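Local coordinates for hypothetical protein DUF871 (Enterococcus faecalis, PDB 2P0O), which is of unproven function but probably acts as a 6-phospho-N-acetylmuramidase, joining a TIM barrel to a probably cyclophilin-like C-terminal domain, at residues A[303-308]-A[319-324]. Sequence-based numbering, arbitrary orientation.
Sequences GTVTID and IQVTLV
Thr306 and Thr322 both hold OG1 in the crowded position between their own N and carbonyl carbon (chi1 72° and 64°). Gln320 sets CG anti to its carbonyl carbon and then runs extended. Its side chain crosses that of Thr306 obliquely, with Thr306 OG1 3.5 Å from Gln320 CB. A water donates to both Thr306 OG1 (2.9 Å) and Gln320 OE1, while Gln320 NE2 hydrogen-bonds to Glu318 OE2. The backbones pair as an antiparallel hairpin, with Thr306 and Gln320 the hydrogen-bonded pair. Thr306 N gives a straight bond to Gln320 O (2.8 Å, 166°), in the plane of the Gln320 carbonyl. Gln320 N returns a bond to Thr306 O (3.0 Å) from above the Thr306 carbonyl plane. Thr322 N binds Thr304 O, and Gly303 N binds Thr322 O at 2.9 Å. Placed by its crowded chi1, Thr322 OG1 donates to Arg300 O and accepts weak bonds from Gly303 N and Thr304 N. Val305, Ile307, Ile319 and Val321 lie on the face opposite Thr306 and Gln320. Ile307 and Ile319 lie side by side, with Ile307 CD1 4.1 Å from Ile319 CG1. Strands 272-275 and 332-337 flank the hairpin in the C-terminal sheet, and helix 255-258 touches Val305 and Ile307. Main-chain bonds thus set the register, while the water and Glu318 probably fix the Gln320 amide's orientation from both ends.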
ATOM      1  N   GLY A 303     -18.257  -9.462  -8.150  1.00 46.16           N
ATOM      2  CA  GLY A 303     -18.384  -8.001  -8.037  1.00 46.31           C
ATOM      3  C   GLY A 303     -19.796  -7.518  -8.244  1.00 46.18           C
ATOM      4  O   GLY A 303     -20.075  -6.357  -8.031  1.00 47.37           O
ATOM      5  N   THR A 304     -20.690  -8.419  -8.651  1.00 46.99           N
ATOM      6  CA  THR A 304     -22.086  -8.090  -8.895  1.00 46.57           C
ATOM      7  C   THR A 304     -22.798  -7.640  -7.618  1.00 46.46           C
ATOM      8  O   THR A 304     -22.758  -8.330  -6.584  1.00 47.64           O
ATOM      9  CB  THR A 304     -22.847  -9.235  -9.655  1.00 47.40           C
ATOM     10  OG1 THR A 304     -22.250  -9.440 -10.959  1.00 46.92           O
ATOM     11  CG2 THR A 304     -24.323  -8.870  -9.885  1.00 46.51           C
ATOM     12  N   VAL A 305     -23.412  -6.462  -7.692  1.00 45.15           N
ATOM     13  CA  VAL A 305     -24.249  -5.933  -6.610  1.00 44.30           C
ATOM     14  C   VAL A 305     -25.708  -6.271  -6.853  1.00 45.00           C
ATOM     15  O   VAL A 305     -26.291  -5.938  -7.907  1.00 44.03           O
ATOM     16  CB  VAL A 305     -24.103  -4.399  -6.490  1.00 44.87           C
ATOM     17  CG1 VAL A 305     -24.820  -3.873  -5.251  1.00 42.19           C
ATOM     18  CG2 VAL A 305     -22.626  -4.003  -6.490  1.00 42.68           C
ATOM     19  N   THR A 306     -26.311  -6.911  -5.856  1.00 45.05           N
ATOM     20  CA  THR A 306     -27.646  -7.490  -5.986  1.00 45.80           C
ATOM     21  C   THR A 306     -28.557  -7.075  -4.844  1.00 45.20           C
ATOM     22  O   THR A 306     -28.090  -6.720  -3.742  1.00 45.42           O
ATOM     23  CB  THR A 306     -27.602  -9.067  -6.004  1.00 45.61           C
ATOM     24  OG1 THR A 306     -27.280  -9.554  -4.701  1.00 50.42           O
ATOM     25  CG2 THR A 306     -26.541  -9.585  -6.937  1.00 46.67           C
ATOM     26  N   ILE A 307     -29.860  -7.133  -5.101  1.00 44.12           N
ATOM     27  CA  ILE A 307     -30.850  -6.966  -4.049  1.00 43.78           C
ATOM     28  C   ILE A 307     -31.885  -8.078  -4.186  1.00 44.45           C
ATOM     29  O   ILE A 307     -32.378  -8.352  -5.300  1.00 44.40           O
ATOM     30  CB  ILE A 307     -31.492  -5.515  -4.050  1.00 43.93           C
ATOM     31  CG1 ILE A 307     -32.356  -5.292  -2.815  1.00 42.71           C
ATOM     32  CG2 ILE A 307     -32.307  -5.225  -5.338  1.00 43.58           C
ATOM     33  CD1 ILE A 307     -32.686  -3.827  -2.564  1.00 42.51           C
ATOM     34  N   ASP A 308     -32.201  -8.735  -3.072  1.00 44.72           N
ATOM     35  CA  ASP A 308     -33.200  -9.798  -3.088  1.00 45.54           C
ATOM     36  C   ASP A 308     -34.590  -9.225  -3.366  1.00 45.71           C
ATOM     37  O   ASP A 308     -34.996  -8.247  -2.726  1.00 45.29           O
ATOM     38  CB  ASP A 308     -33.191 -10.560  -1.772  1.00 46.39           C
ATOM     39  CG  ASP A 308     -32.026 -11.539  -1.656  1.00 48.60           C
ATOM     40  OD1 ASP A 308     -31.163 -11.607  -2.581  1.00 51.57           O
ATOM     41  OD2 ASP A 308     -31.996 -12.281  -0.643  1.00 51.53           O
ATOM     42  N   ILE A 319     -29.073  -6.932   0.529  1.00 45.00           N
ATOM     43  CA  ILE A 319     -28.116  -6.434  -0.462  1.00 44.35           C
ATOM     44  C   ILE A 319     -26.853  -7.271  -0.333  1.00 43.43           C
ATOM     45  O   ILE A 319     -26.336  -7.487   0.779  1.00 42.77           O
ATOM     46  CB  ILE A 319     -27.845  -4.898  -0.288  1.00 44.72           C
ATOM     47  CG1 ILE A 319     -29.124  -4.094  -0.554  1.00 44.43           C
ATOM     48  CG2 ILE A 319     -26.723  -4.390  -1.211  1.00 43.74           C
ATOM     49  CD1 ILE A 319     -29.154  -2.687   0.066  1.00 49.00           C
ATOM     50  N   GLN A 320     -26.368  -7.745  -1.468  1.00 42.20           N
ATOM     51  CA  GLN A 320     -25.138  -8.508  -1.513  1.00 42.57           C
ATOM     52  C   GLN A 320     -24.207  -8.001  -2.614  1.00 44.03           C
ATOM     53  O   GLN A 320     -24.650  -7.387  -3.621  1.00 44.04           O
ATOM     54  CB  GLN A 320     -25.452  -9.960  -1.776  1.00 42.42           C
ATOM     55  CG  GLN A 320     -26.403 -10.606  -0.766  1.00 43.88           C
ATOM     56  CD  GLN A 320     -26.536 -12.084  -0.994  1.00 46.48           C
ATOM     57  OE1 GLN A 320     -26.207 -12.583  -2.075  1.00 48.21           O
ATOM     58  NE2 GLN A 320     -27.016 -12.793   0.003  1.00 45.48           N
ATOM     59  N   VAL A 321     -22.926  -8.245  -2.412  1.00 43.80           N
ATOM     60  CA  VAL A 321     -21.946  -8.143  -3.473  1.00 43.80           C
ATOM     61  C   VAL A 321     -21.307  -9.527  -3.553  1.00 44.22           C
ATOM     62  O   VAL A 321     -20.844 -10.063  -2.521  1.00 43.17           O
ATOM     63  CB  VAL A 321     -20.871  -7.080  -3.130  1.00 43.74           C
ATOM     64  CG1 VAL A 321     -19.878  -6.886  -4.294  1.00 43.16           C
ATOM     65  CG2 VAL A 321     -21.527  -5.729  -2.740  1.00 40.96           C
ATOM     66  N   THR A 322     -21.263 -10.088  -4.763  1.00 43.95           N
ATOM     67  CA  THR A 322     -20.645 -11.395  -4.978  1.00 44.25           C
ATOM     68  C   THR A 322     -19.130 -11.410  -4.905  1.00 44.98           C
ATOM     69  O   THR A 322     -18.455 -10.527  -5.467  1.00 45.08           O
ATOM     70  CB  THR A 322     -21.167 -12.123  -6.251  1.00 44.87           C
ATOM     71  OG1 THR A 322     -20.823 -11.409  -7.447  1.00 44.49           O
ATOM     72  CG2 THR A 322     -22.702 -12.299  -6.173  1.00 45.01           C
ATOM     73  N   LEU A 323     -18.599 -12.408  -4.186  1.00 45.02           N
ATOM     74  CA  LEU A 323     -17.161 -12.560  -4.023  1.00 45.25           C
ATOM     75  C   LEU A 323     -16.617 -13.571  -5.017  1.00 45.77           C
ATOM     76  O   LEU A 323     -15.413 -13.637  -5.241  1.00 45.50           O
ATOM     77  CB  LEU A 323     -16.827 -12.977  -2.591  1.00 45.30           C
ATOM     78  CG  LEU A 323     -17.103 -11.883  -1.530  1.00 46.49           C
ATOM     79  CD1 LEU A 323     -16.803 -12.399  -0.110  1.00 44.21           C
ATOM     80  CD2 LEU A 323     -16.306 -10.605  -1.823  1.00 45.60           C
ATOM     81  N   VAL A 324     -17.529 -14.346  -5.614  1.00 46.23           N
ATOM     82  CA  VAL A 324     -17.243 -15.386  -6.588  1.00 46.75           C
ATOM     83  C   VAL A 324     -18.330 -15.298  -7.692  1.00 47.22           C
ATOM     84  O   VAL A 324     -19.335 -14.640  -7.508  1.00 46.81           O
ATOM     85  CB  VAL A 324     -17.265 -16.801  -5.912  1.00 47.55           C
ATOM     86  CG1 VAL A 324     -16.283 -16.882  -4.735  1.00 48.76           C
ATOM     87  CG2 VAL A 324     -18.672 -17.160  -5.382  1.00 46.23           C
TER
HETATM   88  O   HOH W   1     -26.497 -12.304  -4.895  1.00 47.10           O